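Local coordinates for protein glycosyl hydrolase (Rhizobium leguminosarum bv. trifolii, PDB 5NDX) that probably hydrolyses O-glycosidic bonds as a glycoside hydrolase family 39 enzyme, a bacterial orthologue of human alpha-L-iduronidase, at residues N19-G24 with A305-L310; I238-L243 with D296-A301; S218-G223 with V262-D267. The protein carries 2 engineered substitutions. All coordinates share one frame; numbering follows the deposited sequence.

Contact 1. Residues N19-G24 with A305-L310. With 8U8 ((2~{R},3~{S},4~{S},5~{R},6~{S})-6-(4-methyl-2-oxidanylidene-chromen-7-yl)oxy-3,4,5-tris(oxidanyl)oxane-2-carboxylic acid), chain N; SO4 (sulfate ion), chain B.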
loop_
_atom_site.group_PDB
_atom_site.type_symbol
_atom_site.label_atom_id
_atom_site.label_comp_id
_atom_site.label_asym_id
_atom_site.label_seq_id
_atom_site.Cartn_x
_atom_site.Cartn_y
_atom_site.Cartn_z
ATOM N N ASN A 19 2.919 -13.554 7.258
ATOM C CA ASN A 19 2.686 -12.985 5.960
ATOM C C ASN A 19 2.422 -11.493 6.053
ATOM O O ASN A 19 1.722 -11.022 6.973
ATOM C CB ASN A 19 1.500 -13.649 5.311
ATOM C CG ASN A 19 1.820 -15.079 4.860
ATOM O OD1 ASN A 19 1.553 -15.927 5.709
ATOM N N ARG A 20 2.964 -10.773 5.078
ATOM C CA ARG A 20 2.674 -9.348 4.905
ATOM C C ARG A 20 1.436 -9.289 4.052
ATOM O O ARG A 20 1.502 -9.244 2.834
ATOM C CB ARG A 20 3.867 -8.605 4.278
ATOM C CG ARG A 20 5.158 -8.763 5.127
ATOM C CD ARG A 20 6.414 -8.211 4.451
ATOM N NE ARG A 20 6.515 -8.870 3.172
ATOM C CZ ARG A 20 6.858 -8.326 2.028
ATOM N NH1 ARG A 20 7.270 -7.058 1.910
ATOM N NH2 ARG A 20 6.741 -9.084 0.978
ATOM N N PHE A 21 0.279 -9.293 4.716
ATOM C CA PHE A 21 -0.991 -9.503 4.075
ATOM C C PHE A 21 -1.736 -8.226 3.611
ATOM O O PHE A 21 -2.896 -8.309 3.208
ATOM C CB PHE A 21 -1.882 -10.346 5.018
ATOM C CG PHE A 21 -2.178 -9.683 6.357
ATOM C CD1 PHE A 21 -3.153 -8.713 6.471
ATOM C CD2 PHE A 21 -1.452 -10.016 7.484
ATOM C CE1 PHE A 21 -3.393 -8.084 7.697
ATOM C CE2 PHE A 21 -1.675 -9.396 8.723
ATOM C CZ PHE A 21 -2.651 -8.450 8.826
ATOM N N TRP A 22 -1.084 -7.070 3.683
ATOM C CA TRP A 22 -1.683 -5.753 3.518
ATOM C C TRP A 22 -1.119 -5.033 2.299
ATOM O O TRP A 22 -1.202 -3.793 2.227
ATOM C CB TRP A 22 -1.384 -4.865 4.743
ATOM C CG TRP A 22 0.112 -4.800 4.990
ATOM C CD1 TRP A 22 1.038 -4.016 4.341
ATOM C CD2 TRP A 22 0.838 -5.611 5.899
ATOM N NE1 TRP A 22 2.280 -4.263 4.847
ATOM C CE2 TRP A 22 2.190 -5.260 5.782
ATOM C CE3 TRP A 22 0.467 -6.588 6.831
ATOM C CZ2 TRP A 22 3.190 -5.858 6.560
ATOM C CZ3 TRP A 22 1.448 -7.184 7.599
ATOM C CH2 TRP A 22 2.799 -6.795 7.476
ATOM N N ARG A 23 -0.578 -5.771 1.337
ATOM C CA ARG A 23 0.291 -5.155 0.317
ATOM C C ARG A 23 -0.524 -4.760 -0.910
ATOM O O ARG A 23 -0.353 -5.266 -2.020
ATOM C CB ARG A 23 1.483 -6.032 -0.019
ATOM C CG ARG A 23 2.529 -6.154 1.099
ATOM C CD ARG A 23 3.143 -7.553 1.274
ATOM N NE ARG A 23 3.673 -7.907 0.138
ATOM C CZ ARG A 23 3.708 -9.014 -0.566
ATOM N NH1 ARG A 23 3.383 -10.272 -0.244
ATOM N NH2 ARG A 23 4.335 -8.744 -1.687
ATOM N N GLY A 24 -1.412 -3.818 -0.687
ATOM C CA GLY A 24 -2.350 -3.370 -1.707
ATOM C C GLY A 24 -2.887 -2.010 -1.420
ATOM O O GLY A 24 -3.021 -1.608 -0.255
ATOM N N ALA A 305 -9.987 -17.417 11.346
ATOM C CA ALA A 305 -10.442 -17.425 9.982
ATOM C C ALA A 305 -9.245 -17.437 9.079
ATOM O O ALA A 305 -8.143 -17.125 9.517
ATOM C CB ALA A 305 -11.272 -16.195 9.713
ATOM N N ASN A 306 -9.446 -17.766 7.807
ATOM C CA ASN A 306 -8.351 -17.795 6.844
ATOM C C ASN A 306 -8.142 -16.371 6.260
ATOM O O ASN A 306 -8.278 -16.142 5.058
ATOM C CB ASN A 306 -8.702 -18.832 5.750
ATOM C CG ASN A 306 -7.570 -19.134 4.812
ATOM O OD1 ASN A 306 -6.441 -18.727 5.033
ATOM N ND2 ASN A 306 -7.864 -19.893 3.768
ATOM N N PHE A 307 -7.766 -15.415 7.107
ATOM C CA PHE A 307 -7.705 -14.015 6.671
ATOM C C PHE A 307 -6.466 -13.849 5.799
ATOM O O PHE A 307 -5.386 -14.145 6.231
ATOM C CB PHE A 307 -7.689 -13.022 7.827
ATOM C CG PHE A 307 -7.878 -11.615 7.372
ATOM C CD1 PHE A 307 -9.156 -11.097 7.171
ATOM C CD2 PHE A 307 -6.779 -10.825 7.073
ATOM C CE1 PHE A 307 -9.312 -9.808 6.687
ATOM C CE2 PHE A 307 -6.930 -9.529 6.621
ATOM C CZ PHE A 307 -8.207 -9.026 6.424
ATOM N N THR A 308 -6.631 -13.372 4.576
ATOM C CA THR A 308 -5.579 -13.448 3.570
ATOM C C THR A 308 -5.065 -12.126 2.994
ATOM O O THR A 308 -3.896 -12.073 2.555
ATOM C CB THR A 308 -6.087 -14.370 2.419
ATOM O OG1 THR A 308 -6.306 -15.679 2.966
ATOM C CG2 THR A 308 -5.092 -14.508 1.299
ATOM N N PHE A 309 -5.917 -11.111 2.881
ATOM C CA PHE A 309 -5.507 -9.854 2.288
ATOM C C PHE A 309 -6.333 -8.692 2.842
ATOM O O PHE A 309 -7.519 -8.818 3.079
ATOM C CB PHE A 309 -5.646 -9.954 0.786
ATOM C CG PHE A 309 -5.078 -8.816 0.009
ATOM C CD1 PHE A 309 -3.753 -8.517 0.077
ATOM C CD2 PHE A 309 -5.863 -8.131 -0.882
ATOM C CE1 PHE A 309 -3.202 -7.511 -0.691
ATOM C CE2 PHE A 309 -5.340 -7.113 -1.662
ATOM C CZ PHE A 309 -3.998 -6.783 -1.541
ATOM N N LEU A 310 -5.653 -7.588 3.068
ATOM C CA LEU A 310 -6.255 -6.352 3.574
ATOM C C LEU A 310 -5.727 -5.265 2.659
ATOM O O LEU A 310 -4.513 -5.061 2.570
ATOM C CB LEU A 310 -5.839 -6.147 5.010
ATOM C CG LEU A 310 -6.353 -4.914 5.732
ATOM C CD1 LEU A 310 -6.285 -5.198 7.206
ATOM C CD2 LEU A 310 -5.543 -3.677 5.403
HETATM C C15 8U8 N . -7.770 -11.313 -3.367
HETATM C C13 8U8 N . -6.948 -12.307 -2.831
HETATM C C14 8U8 N . -7.458 -13.577 -2.590
HETATM C C16 8U8 N . -6.624 -14.586 -2.132
HETATM O O9 8U8 N . -7.100 -15.684 -1.873
HETATM O O8 8U8 N . -5.321 -14.326 -1.842
HETATM C C11 8U8 N . -4.796 -13.114 -2.116
HETATM C C10 8U8 N . -3.449 -12.985 -1.884
HETATM C C12 8U8 N . -5.586 -12.082 -2.603
HETATM C C7 8U8 N . -4.958 -10.866 -2.873
HETATM C C8 8U8 N . -3.596 -10.728 -2.630
HETATM C C9 8U8 N . -2.822 -11.785 -2.143
HETATM O O2 8U8 N . -1.479 -11.599 -1.938
HETATM C C5 8U8 N . -0.609 -12.761 -1.885
HETATM O O1 8U8 N . -0.687 -13.111 -0.492
HETATM C C1 8U8 N . 0.174 -14.164 -0.002
HETATM C C6 8U8 N . -0.175 -15.547 -0.657
HETATM O O7 8U8 N . -1.327 -15.735 -1.095
HETATM O O6 8U8 N . 0.753 -16.364 -0.760
HETATM C C2 8U8 N . 1.602 -13.721 -0.309
HETATM O O5 8U8 N . 2.592 -14.685 0.166
HETATM C C3 8U8 N . 1.765 -13.473 -1.826
HETATM O O4 8U8 N . 3.064 -12.986 -2.041
HETATM C C4 8U8 N . 0.778 -12.400 -2.287
HETATM O O3 8U8 N . 0.822 -12.217 -3.704
HETATM S S SO4 B . 4.600 -12.327 2.230
HETATM O O1 SO4 B . 4.863 -12.712 3.628
HETATM O O2 SO4 B . 5.753 -11.547 1.705
HETATM O O3 SO4 B . 3.306 -11.618 2.061
HETATM O O4 SO4 B . 4.496 -13.579 1.435
HETATM O O HOH W 1 -3.200 -2.232 2.992
#
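Phe309 leaves strand 307-310 with CG anti to its backbone N (chi1 -171°), which swings the ring between the bound 8U8 and the loop 19-24. Its CB touches coumarin atom C7, and CG follows at 3.5 Å from the same C7. Further out, CD1 meets Phe21 O at 3.3 Å while also lying against ligand C8, which sits over one face of the ring towards the rim. CE1 reaches Arg23 N at 3.7 Å, and the tip CZ ends 3.8 Å from CA of Gly24, where no side chain intervenes. Behind the ring, Leu310 N donates to Phe21 O (2.9 Å, in the carbonyl plane), tying the last strand of the (beta/alpha)8 barrel to the loop that leads into its first strand, 24-27. Phe307 turns its edge toward the face of Phe21, whose ring is in the crowded rotamer between backbone N and carbonyl carbon: an offset edge-to-face pair with planes at 89°, Phe307 CE2 lying 3.9 Å from Phe21 CD1. A water lies within hydrogen-bonding distance of both Trp22 O and Leu310 O. On the ligand side, Arg23 NH1 donates to sugar O4 at 3.3 Å and to O3 of a sulfate, probably from the crystallisation liquor, at 2.7 Å. The Arg20 backbone N, NE and NH2 grip that sulfate too, and Arg20 NH2 lies over the centre of the Arg23 guanidinium.

Contact 2. Residues I238-L243 with D296-A301. With SO4 (sulfate ion), chain E.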
loop_
_atom_site.group_PDB
_atom_site.type_symbol
_atom_site.label_atom_id
_atom_site.label_comp_id
_atom_site.label_asym_id
_atom_site.label_seq_id
_atom_site.Cartn_x
_atom_site.Cartn_y
_atom_site.Cartn_z
ATOM N N ILE A 238 -13.592 -3.373 13.247
ATOM C CA ILE A 238 -13.346 -3.898 11.915
ATOM C C ILE A 238 -13.151 -5.409 12.010
ATOM O O ILE A 238 -13.762 -6.156 11.279
ATOM C CB ILE A 238 -12.126 -3.242 11.232
ATOM C CG1 ILE A 238 -12.398 -1.749 10.960
ATOM C CG2 ILE A 238 -11.778 -3.969 9.934
ATOM C CD1 ILE A 238 -11.136 -0.956 10.580
ATOM N N VAL A 239 -12.293 -5.837 12.915
ATOM C CA VAL A 239 -12.083 -7.252 13.186
ATOM C C VAL A 239 -13.372 -7.921 13.744
ATOM O O VAL A 239 -13.691 -9.047 13.363
ATOM C CB VAL A 239 -10.931 -7.463 14.165
ATOM C CG1 VAL A 239 -10.930 -8.902 14.692
ATOM C CG2 VAL A 239 -9.625 -7.143 13.472
ATOM N N ASP A 240 -14.100 -7.237 14.615
ATOM C CA ASP A 240 -15.349 -7.794 15.157
ATOM C C ASP A 240 -16.343 -8.079 14.033
ATOM O O ASP A 240 -16.924 -9.180 13.982
ATOM C CB ASP A 240 -16.011 -6.868 16.192
ATOM C CG ASP A 240 -15.147 -6.639 17.409
ATOM O OD1 ASP A 240 -14.246 -7.459 17.685
ATOM O OD2 ASP A 240 -15.347 -5.609 18.082
ATOM N N ARG A 241 -16.538 -7.122 13.131
ATOM C CA ARG A 241 -17.496 -7.356 12.064
ATOM C C ARG A 241 -17.034 -8.425 11.088
ATOM O O ARG A 241 -17.865 -9.172 10.582
ATOM C CB ARG A 241 -17.935 -6.067 11.367
ATOM C CG ARG A 241 -18.678 -5.099 12.323
ATOM C CD ARG A 241 -19.364 -4.002 11.527
ATOM N NE ARG A 241 -18.406 -3.346 10.646
ATOM C CZ ARG A 241 -17.559 -2.409 11.037
ATOM N NH1 ARG A 241 -17.568 -1.979 12.290
ATOM N NH2 ARG A 241 -16.706 -1.877 10.150
ATOM N N THR A 242 -15.725 -8.533 10.855
ATOM C CA THR A 242 -15.178 -9.581 9.988
ATOM C C THR A 242 -15.442 -10.975 10.579
ATOM O O THR A 242 -15.815 -11.902 9.854
ATOM C CB THR A 242 -13.664 -9.355 9.717
ATOM O OG1 THR A 242 -13.497 -8.041 9.167
ATOM C CG2 THR A 242 -13.100 -10.402 8.738
ATOM N N LEU A 243 -15.246 -11.107 11.883
ATOM C CA LEU A 243 -15.487 -12.361 12.578
ATOM C C LEU A 243 -16.992 -12.693 12.655
ATOM O O LEU A 243 -17.345 -13.862 12.630
ATOM C CB LEU A 243 -14.857 -12.358 13.967
ATOM C CG LEU A 243 -13.328 -12.384 14.004
ATOM C CD1 LEU A 243 -12.850 -12.322 15.445
ATOM C CD2 LEU A 243 -12.778 -13.607 13.314
ATOM N N ASP A 296 -3.647 -9.558 12.695
ATOM C CA ASP A 296 -2.673 -10.603 12.929
ATOM C C ASP A 296 -2.926 -11.329 14.276
ATOM O O ASP A 296 -2.955 -12.565 14.320
ATOM C CB ASP A 296 -1.243 -10.058 12.876
ATOM C CG ASP A 296 -0.197 -11.168 12.908
ATOM O OD1 ASP A 296 -0.095 -12.003 11.972
ATOM O OD2 ASP A 296 0.534 -11.183 13.881
ATOM N N ARG A 297 -3.129 -10.567 15.335
ATOM C CA ARG A 297 -3.263 -11.123 16.664
ATOM C C ARG A 297 -4.657 -11.778 16.920
ATOM O O ARG A 297 -4.738 -12.788 17.582
ATOM C CB ARG A 297 -2.972 -10.051 17.688
ATOM C CG ARG A 297 -3.214 -10.463 19.149
ATOM C CD ARG A 297 -2.698 -9.425 20.125
ATOM N NE ARG A 297 -3.052 -8.061 19.675
ATOM C CZ ARG A 297 -4.228 -7.462 19.844
ATOM N NH1 ARG A 297 -5.194 -8.030 20.551
ATOM N NH2 ARG A 297 -4.423 -6.263 19.333
ATOM N N ARG A 298 -5.724 -11.213 16.400
ATOM C CA ARG A 298 -7.084 -11.655 16.708
ATOM C C ARG A 298 -7.695 -12.573 15.661
ATOM O O ARG A 298 -8.665 -13.285 15.970
ATOM C CB ARG A 298 -8.016 -10.445 16.906
ATOM C CG ARG A 298 -7.596 -9.558 18.079
ATOM C CD ARG A 298 -8.567 -8.385 18.355
ATOM N NE ARG A 298 -9.899 -8.923 18.574
ATOM C CZ ARG A 298 -11.061 -8.338 18.294
ATOM N NH1 ARG A 298 -11.151 -7.108 17.826
ATOM N NH2 ARG A 298 -12.171 -9.018 18.455
ATOM N N ILE A 299 -7.197 -12.536 14.412
ATOM C CA ILE A 299 -7.744 -13.395 13.388
ATOM C C ILE A 299 -6.738 -14.502 12.965
ATOM O O ILE A 299 -7.075 -15.691 13.011
ATOM C CB ILE A 299 -8.296 -12.627 12.172
ATOM C CG1 ILE A 299 -9.355 -11.614 12.614
ATOM C CG2 ILE A 299 -8.984 -13.603 11.214
ATOM C CD1 ILE A 299 -9.970 -10.808 11.468
ATOM N N ILE A 300 -5.532 -14.110 12.577
ATOM C CA ILE A 300 -4.597 -15.015 11.934
ATOM C C ILE A 300 -3.935 -15.929 12.943
ATOM O O ILE A 300 -3.966 -17.122 12.754
ATOM C CB ILE A 300 -3.549 -14.264 11.130
ATOM C CG1 ILE A 300 -4.244 -13.495 10.007
ATOM C CG2 ILE A 300 -2.496 -15.228 10.570
ATOM C CD1 ILE A 300 -3.361 -12.511 9.294
ATOM N N ALA A 301 -3.361 -15.376 14.007
ATOM C CA ALA A 301 -2.671 -16.172 14.980
ATOM C C ALA A 301 -3.526 -17.282 15.616
ATOM O O ALA A 301 -3.067 -18.397 15.660
ATOM C CB ALA A 301 -2.054 -15.327 16.059
HETATM S S SO4 E . -5.328 -11.305 22.401
HETATM O O1 SO4 E . -4.871 -10.536 23.577
HETATM O O2 SO4 E . -4.205 -12.136 21.898
HETATM O O3 SO4 E . -6.465 -12.173 22.791
HETATM O O4 SO4 E . -5.813 -10.373 21.362
#
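Arg298 and Asp240 share a first torsion of -62°, each CG anti to its carbonyl carbon; Arg298 reaches across to the neighbouring helix, and the Asp240 carboxylate comes to meet it at the exposed margin. A bend at chi3 of Arg298 (56°) then lays the guanidinium across Val239 and brings its two terminal nitrogens end-on to the acid. Both converge on one oxygen: NH2 meets Asp240 OD1 at 2.7 Å, nearly along the C-O axis, and NH1, which has a weak second bond to Asn236 O, reaches that same Asp240 OD1 at 3.1 Å from above the carboxylate plane. OD1 lies in the guanidinium plane for both bonds, whereas the carboxylate itself is steeply tilted against it. Val239 CG1 sits over the centre of one guanidinium face, 3.6 Å from Arg298 CZ, so the charged group rests on a methyl while its edge holds the acid. Further in, the contact is apolar. Val239 and Ile299 meet tip to tip, CG1 to CG1 at 3.8 Å; Leu243 runs past Ile299 in the opposite direction, its CD2 4.0 Å from Ile299 CG1, and Thr242 CG2 approaches Ile299 CD1. Helix 282-300 widens here into a pi-type turn, closed by Ala301 N to Asp296 O at 2.9 Å. The two segments run parallel, axes 10.5 Å apart and 2° from aligned, as befits successive outer helices of a (beta/alpha)8 barrel. Ile238 packs on Ile291 and His295 of helix 282-300, and Ile299 on Phe307 of the inner strand 307-310.

Contact 3. Residues S218-G223 with V262-D267. With 8U8 ((2~{R},3~{S},4~{S},5~{R},6~{S})-6-(4-methyl-2-oxidanylidene-chromen-7-yl)oxy-3,4,5-tris(oxidanyl)oxane-2-carboxylic acid), chain M; 8U8 ((2~{R},3~{S},4~{S},5~{R},6~{S})-6-(4-methyl-2-oxidanylidene-chromen-7-yl)oxy-3,4,5-tris(oxidanyl)oxane-2-carboxylic acid), chain N.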
loop_
_atom_site.group_PDB
_atom_site.type_symbol
_atom_site.label_atom_id
_atom_site.label_comp_id
_atom_site.label_asym_id
_atom_site.label_seq_id
_atom_site.Cartn_x
_atom_site.Cartn_y
_atom_site.Cartn_z
ATOM N N SER A 218 -14.764 -11.582 -0.265
ATOM C CA SER A 218 -14.324 -10.228 -0.025
ATOM C C SER A 218 -15.445 -9.323 0.453
ATOM O O SER A 218 -16.562 -9.362 -0.084
ATOM C CB SER A 218 -13.659 -9.628 -1.263
ATOM O OG SER A 218 -14.550 -9.582 -2.327
ATOM N N ILE A 219 -15.114 -8.501 1.442
ATOM C CA ILE A 219 -15.968 -7.442 1.955
ATOM C C ILE A 219 -15.147 -6.174 2.196
ATOM O O ILE A 219 -13.914 -6.267 2.225
ATOM C CB ILE A 219 -16.603 -7.868 3.293
ATOM C CG1 ILE A 219 -15.557 -8.244 4.323
ATOM C CG2 ILE A 219 -17.532 -9.059 3.078
ATOM C CD1 ILE A 219 -16.171 -8.607 5.665
ATOM N N HIS A 220 -15.806 -5.012 2.335
ATOM C CA HIS A 220 -15.166 -3.828 2.891
ATOM C C HIS A 220 -15.671 -3.616 4.319
ATOM O O HIS A 220 -16.871 -3.583 4.559
ATOM C CB HIS A 220 -15.499 -2.450 2.272
ATOM C CG HIS A 220 -15.815 -2.428 0.844
ATOM N ND1 HIS A 220 -15.262 -3.300 -0.059
ATOM C CD2 HIS A 220 -16.579 -1.573 0.135
ATOM C CE1 HIS A 220 -15.654 -2.984 -1.271
ATOM N NE2 HIS A 220 -16.495 -1.974 -1.177
ATOM N N GLU A 221 -14.746 -3.368 5.203
ATOM C CA GLU A 221 -15.050 -2.989 6.581
ATOM C C GLU A 221 -14.081 -1.880 6.971
ATOM O O GLU A 221 -12.853 -2.048 6.894
ATOM C CB GLU A 221 -14.930 -4.183 7.537
ATOM C CG GLU A 221 -15.914 -5.345 7.305
ATOM C CD GLU A 221 -17.384 -4.970 7.545
ATOM O OE1 GLU A 221 -17.661 -3.814 7.997
ATOM O OE2 GLU A 221 -18.278 -5.827 7.253
ATOM N N LYS A 222 -14.646 -0.762 7.378
ATOM C CA LYS A 222 -13.932 0.458 7.704
ATOM C C LYS A 222 -14.164 0.883 9.122
ATOM O O LYS A 222 -15.105 0.452 9.785
ATOM C CB LYS A 222 -14.339 1.562 6.731
ATOM C CG LYS A 222 -14.142 1.111 5.294
ATOM C CD LYS A 222 -13.960 2.264 4.317
ATOM C CE LYS A 222 -14.017 1.854 2.827
ATOM N NZ LYS A 222 -13.216 2.774 1.941
ATOM N N GLY A 223 -13.271 1.724 9.608
ATOM C CA GLY A 223 -13.251 2.044 11.032
ATOM C C GLY A 223 -14.386 2.910 11.570
ATOM O O GLY A 223 -14.788 2.772 12.711
ATOM N N VAL A 262 -11.006 -11.665 2.542
ATOM C CA VAL A 262 -10.325 -10.469 2.072
ATOM C C VAL A 262 -11.140 -9.245 2.496
ATOM O O VAL A 262 -12.361 -9.234 2.312
ATOM C CB VAL A 262 -10.206 -10.544 0.556
ATOM C CG1 VAL A 262 -9.737 -9.216 -0.032
ATOM C CG2 VAL A 262 -9.272 -11.701 0.189
ATOM N N ASN A 263 -10.499 -8.279 3.144
ATOM C CA ASN A 263 -11.061 -6.940 3.304
ATOM C C ASN A 263 -10.425 -6.096 2.197
ATOM O O ASN A 263 -9.289 -5.696 2.304
ATOM C CB ASN A 263 -10.782 -6.383 4.668
ATOM C CG ASN A 263 -11.464 -5.054 4.936
ATOM O OD1 ASN A 263 -11.867 -4.321 4.025
ATOM N ND2 ASN A 263 -11.531 -4.710 6.203
ATOM N N ASP A 264 -11.197 -5.800 1.163
ATOM C CA ASP A 264 -10.687 -5.174 -0.048
ATOM C C ASP A 264 -10.664 -3.638 0.012
ATOM O O ASP A 264 -10.245 -2.984 -0.960
ATOM C CB ASP A 264 -11.457 -5.725 -1.307
ATOM C CG ASP A 264 -12.959 -5.448 -1.273
ATOM O OD1 ASP A 264 -13.462 -4.751 -0.324
ATOM O OD2 ASP A 264 -13.668 -5.884 -2.214
ATOM N N GLU A 265 -11.134 -3.066 1.119
ATOM C CA GLU A 265 -11.093 -1.620 1.323
ATOM C C GLU A 265 -11.107 -1.306 2.794
ATOM O O GLU A 265 -12.167 -1.020 3.374
ATOM C CB GLU A 265 -12.314 -0.928 0.701
ATOM C CG GLU A 265 -12.136 -0.465 -0.697
ATOM C CD GLU A 265 -13.352 0.288 -1.198
ATOM O OE1 GLU A 265 -13.770 1.270 -0.534
ATOM O OE2 GLU A 265 -13.854 -0.077 -2.273
ATOM N N CYS A 266 -9.962 -1.374 3.420
ATOM C CA CYS A 266 -9.935 -1.282 4.838
ATOM C C CYS A 266 -9.306 0.070 5.200
ATOM O O CYS A 266 -8.093 0.186 5.202
ATOM C CB CYS A 266 -9.165 -2.431 5.384
ATOM S SG CYS A 266 -9.059 -2.469 7.181
ATOM N N ASP A 267 -10.138 1.079 5.420
ATOM C CA ASP A 267 -9.674 2.415 5.757
ATOM C C ASP A 267 -10.219 2.812 7.139
ATOM O O ASP A 267 -11.251 2.323 7.562
ATOM C CB ASP A 267 -10.110 3.422 4.666
ATOM C CG ASP A 267 -9.675 2.967 3.257
ATOM O OD1 ASP A 267 -8.440 2.992 2.940
ATOM O OD2 ASP A 267 -10.582 2.568 2.493
HETATM C C15 8U8 M . -22.905 4.948 -0.814
HETATM C C13 8U8 M . -22.346 4.019 0.093
HETATM C C14 8U8 M . -23.196 3.369 0.991
HETATM C C16 8U8 M . -22.690 2.415 1.878
HETATM O O9 8U8 M . -23.494 1.909 2.660
HETATM O O8 8U8 M . -21.345 2.103 1.904
HETATM C C11 8U8 M . -20.501 2.635 0.960
HETATM C C10 8U8 M . -19.173 2.198 0.920
HETATM C C12 8U8 M . -20.991 3.612 0.051
HETATM C C7 8U8 M . -20.096 4.105 -0.919
HETATM C C8 8U8 M . -18.770 3.661 -0.959
HETATM C C9 8U8 M . -18.292 2.715 -0.036
HETATM O O2 8U8 M . -17.002 2.221 -0.058
HETATM C C5 8U8 M . -15.838 2.951 -0.611
HETATM O O1 8U8 M . -15.844 4.289 -0.089
HETATM C C1 8U8 M . -15.062 5.234 -0.712
HETATM C C6 8U8 M . -14.562 5.980 0.388
HETATM O O7 8U8 M . -14.261 7.145 0.156
HETATM O O6 8U8 M . -14.454 5.381 1.443
HETATM C C2 8U8 M . -13.800 4.720 -1.469
HETATM O O5 8U8 M . -12.774 4.406 -0.504
HETATM C C3 8U8 M . -14.100 3.501 -2.448
HETATM O O4 8U8 M . -13.931 3.904 -3.763
HETATM C C4 8U8 M . -15.534 2.923 -2.228
HETATM O O3 8U8 M . -15.610 1.605 -2.909
HETATM C C15 8U8 N . -7.770 -11.313 -3.367
HETATM C C13 8U8 N . -6.948 -12.307 -2.831
HETATM C C14 8U8 N . -7.458 -13.577 -2.590
HETATM C C16 8U8 N . -6.624 -14.586 -2.132
HETATM O O9 8U8 N . -7.100 -15.684 -1.873
HETATM O O8 8U8 N . -5.321 -14.326 -1.842
HETATM C C11 8U8 N . -4.796 -13.114 -2.116
HETATM C C10 8U8 N . -3.449 -12.985 -1.884
HETATM C C12 8U8 N . -5.586 -12.082 -2.603
HETATM C C7 8U8 N . -4.958 -10.866 -2.873
HETATM C C8 8U8 N . -3.596 -10.728 -2.630
HETATM C C9 8U8 N . -2.822 -11.785 -2.143
HETATM O O2 8U8 N . -1.479 -11.599 -1.938
HETATM C C5 8U8 N . -0.609 -12.761 -1.885
HETATM O O1 8U8 N . -0.687 -13.111 -0.492
HETATM C C1 8U8 N . 0.174 -14.164 -0.002
HETATM C C6 8U8 N . -0.175 -15.547 -0.657
HETATM O O7 8U8 N . -1.327 -15.735 -1.095
HETATM O O6 8U8 N . 0.753 -16.364 -0.760
HETATM C C2 8U8 N . 1.602 -13.721 -0.309
HETATM O O5 8U8 N . 2.592 -14.685 0.166
HETATM C C3 8U8 N . 1.765 -13.473 -1.826
HETATM O O4 8U8 N . 3.064 -12.986 -2.041
HETATM C C4 8U8 N . 0.778 -12.400 -2.287
HETATM O O3 8U8 N . 0.822 -12.217 -3.704
#
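The sixth and seventh strands of the (beta/alpha)8 barrel, 216-219 and 261-263, pair here in parallel and run out at their C-terminal ends into the pocket that binds an 8U8 molecule. Ile219 N donates to Val262 O at 3.0 Å, nearly along the C=O axis, and Ile219 O takes Asp264 N at 3.0 Å. Beyond the strands the Asn263 side chain carries on the pairing: its ND2 meets a lone pair of Glu221 O at 3.1 Å in an almost straight bond (175°), while OD1 accepts from Glu221 N and, in an Asx turn, from Glu265 N. Gly223 N to Asp267 O closes the far end. His220 is held on two sides. At its edge ND1 donates to the syn lone pair of Asp264 OD1, modelled at a very short 2.3 Å; over one face lie Glu265 CB, a CH-pi contact, and the Glu265 carboxylate, stacked at 25° to the ring. The extended Lys222 runs beside Asp267, and its NZ forms salt bridges with Asp267 OD2 (2.7 Å, anti lone pair) and with Glu265 OE1, whose modelled position is less certain. That NZ also donates to O6 of the ligand carboxylate at 2.9 Å, and ligand O3 donates to Glu265 OE2 at 2.5 Å. Arg57 adds salt bridges to both Asp264 and Glu265. With the ammonium and Arg57 close by, Glu265 is probably kept ionised, and its place just past the seventh strand is consistent with the nucleophile position of related barrel glycosidases. His220 NE2 makes a weak bond to Gln146, an engineered residue at the predicted proton-donor position, which places the Asp264-His220 pair directly behind that position.

Overall arrangement
All three contacts belong to one (beta/alpha)8 barrel, their centres only 11 to 12 Å apart. Along the chain come 19-24, 218-223, 238-243, 262-267, 296-301 and 305-310, so contact 1 spans the other two, whose segments alternate. Strand 261-263 of contact 3 neighbours strand 307-310 of contact 1, probably hydrogen-bonded to it through Asn263 N and Phe309 O. Contact 2 pairs the helices that follow strands 216-219 and 261-263; it packs on contact 1 through Ile299 and Ile300 and is tied to contact 3 by the Arg241-Glu221 salt bridge. Contacts 1 and 3 both touch one 8U8, while contact 3 alone reaches the second, beside the predicted proton-donor position, with contact 2 as outer-layer packing.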